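Local coordinates for Roadblock/LAMTOR2 domain-containing protein (Streptomyces avermitilis, PDB 3LEQ) that is of uncharacterised function but carries a Roadblock/LC7 domain, a family whose members include regulators of small GTPases, consistent with a regulatory role, at residues A[99-102]-A[103-106]. Numbering follows the deposited sequence.
Sequences GADV and GVVA
Asp101 lays the middle of its side chain over Val104 CG2, which stands 4.0 Å from Asp101 CB, the two side chains crossing at about a right angle. The carboxylate turns to the backbone: Asp101 OD2 accepts from Val104 N at 3.3 Å, a weak bond whose N-H...O angle is 153°. CG lies anti to the backbone N of Asp101 (chi1 -168°), beside the carbonyl carbon, which carries the carboxylate forward along the chain toward the backbone N of Val104. Asp101 OD2 also lies 3.0 Å from Gly103 N. The bond from Val104 N, three residues on, marks Asp101 as the N-cap of helix 102-115, the C-terminal helix that follows strand 90-96 of the antiparallel sheet in this Roadblock/LC7 domain. A carboxylate at this end would probably interact favourably with the helix dipole. Regular i to i+4 bonding begins at the cap itself, where Val105 N donates to Asp101 O at 3.1 Å with an almost straight N-H...O angle of 171°. One residue on, Ala106 N reaches Val102 O at 2.7 Å, and Ala106 CB packs 3.3 Å from that same oxygen. Val105 CG2 stands beside its own backbone N, which places this methyl 3.5 Å from Asp101 O. Val105 CG2 also makes a looser apolar contact with Ala100 CB, at 4.4 Å, in the loop leading into the helix. Val105 is buried, its side chain touching Ile82 of strand 80-85 and Glu18, which Ala100 meets too; Val102 rests on Tyr80 of the same strand.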
ATOM      1  N   GLY A  99      -3.720 -13.377  -8.371  1.00 10.25           N
ATOM      2  CA  GLY A  99      -3.488 -13.401  -9.814  1.00 10.69           C
ATOM      3  C   GLY A  99      -3.342 -12.040 -10.475  1.00 10.67           C
ATOM      4  O   GLY A  99      -3.367 -11.949 -11.707  1.00 10.78           O
ATOM      5  N   ALA A 100      -3.192 -10.990  -9.668  1.00 10.56           N
ATOM      6  CA  ALA A 100      -2.987  -9.624 -10.169  1.00 10.65           C
ATOM      7  C   ALA A 100      -1.751  -9.516 -11.066  1.00 10.77           C
ATOM      8  O   ALA A 100      -0.767 -10.235 -10.877  1.00 10.75           O
ATOM      9  CB  ALA A 100      -2.867  -8.647  -8.999  1.00 10.50           C
ATOM     10  N   ASP A 101      -1.799  -8.611 -12.040  1.00 10.94           N
ATOM     11  CA  ASP A 101      -0.622  -8.319 -12.856  1.00 10.44           C
ATOM     12  C   ASP A 101       0.251  -7.326 -12.107  1.00  9.82           C
ATOM     13  O   ASP A 101      -0.127  -6.154 -11.939  1.00  9.86           O
ATOM     14  CB  ASP A 101      -1.015  -7.777 -14.239  1.00 10.75           C
ATOM     15  CG  ASP A 101       0.157  -7.734 -15.215  1.00 10.73           C
ATOM     16  OD1 ASP A 101       0.053  -8.356 -16.282  1.00 12.06           O
ATOM     17  OD2 ASP A 101       1.182  -7.091 -14.928  1.00 10.22           O
ATOM     18  N   VAL A 102       1.422  -7.788 -11.663  1.00  9.15           N
ATOM     19  CA  VAL A 102       2.340  -6.948 -10.867  1.00  9.05           C
ATOM     20  C   VAL A 102       2.771  -5.675 -11.588  1.00  8.41           C
ATOM     21  O   VAL A 102       2.891  -4.615 -10.969  1.00  8.05           O
ATOM     22  CB  VAL A 102       3.618  -7.692 -10.476  1.00  8.87           C
ATOM     23  CG1 VAL A 102       4.500  -6.806  -9.604  1.00  9.96           C
ATOM     24  CG2 VAL A 102       3.294  -8.948  -9.763  1.00  9.85           C
ATOM     25  N   GLY A 103       3.029  -5.794 -12.889  1.00  8.09           N
ATOM     26  CA  GLY A 103       3.385  -4.649 -13.722  1.00  7.65           C
ATOM     27  C   GLY A 103       2.332  -3.563 -13.715  1.00  7.42           C
ATOM     28  O   GLY A 103       2.655  -2.376 -13.617  1.00  7.38           O
ATOM     29  N   VAL A 104       1.069  -3.959 -13.807  1.00  7.38           N
ATOM     30  CA  VAL A 104      -0.024  -2.997 -13.757  1.00  7.45           C
ATOM     31  C   VAL A 104      -0.059  -2.320 -12.383  1.00  7.43           C
ATOM     32  O   VAL A 104      -0.094  -1.095 -12.278  1.00  6.74           O
ATOM     33  CB  VAL A 104      -1.375  -3.650 -14.119  1.00  7.45           C
ATOM     34  CG1 VAL A 104      -2.532  -2.722 -13.791  1.00  8.16           C
ATOM     35  CG2 VAL A 104      -1.397  -4.036 -15.597  1.00  6.73           C
ATOM     36  N   VAL A 105      -0.035  -3.126 -11.328  1.00  8.51           N
ATOM     37  CA  VAL A 105      -0.088  -2.581  -9.983  1.00  8.01           C
ATOM     38  C   VAL A 105       1.114  -1.665  -9.728  1.00  8.36           C
ATOM     39  O   VAL A 105       0.938  -0.563  -9.215  1.00  9.31           O
ATOM     40  CB  VAL A 105      -0.154  -3.688  -8.925  1.00  8.13           C
ATOM     41  CG1 VAL A 105      -0.123  -3.071  -7.541  1.00  8.87           C
ATOM     42  CG2 VAL A 105      -1.441  -4.501  -9.090  1.00  7.59           C
ATOM     43  N   ALA A 106       2.321  -2.097 -10.082  1.00  9.21           N
ATOM     44  CA  ALA A 106       3.492  -1.247  -9.851  1.00  9.85           C
ATOM     45  C   ALA A 106       3.388   0.087 -10.593  1.00 10.10           C
ATOM     46  O   ALA A 106       3.763   1.116 -10.047  1.00 10.67           O
ATOM     47  CB  ALA A 106       4.778  -1.965 -10.189  1.00 10.15           C
TER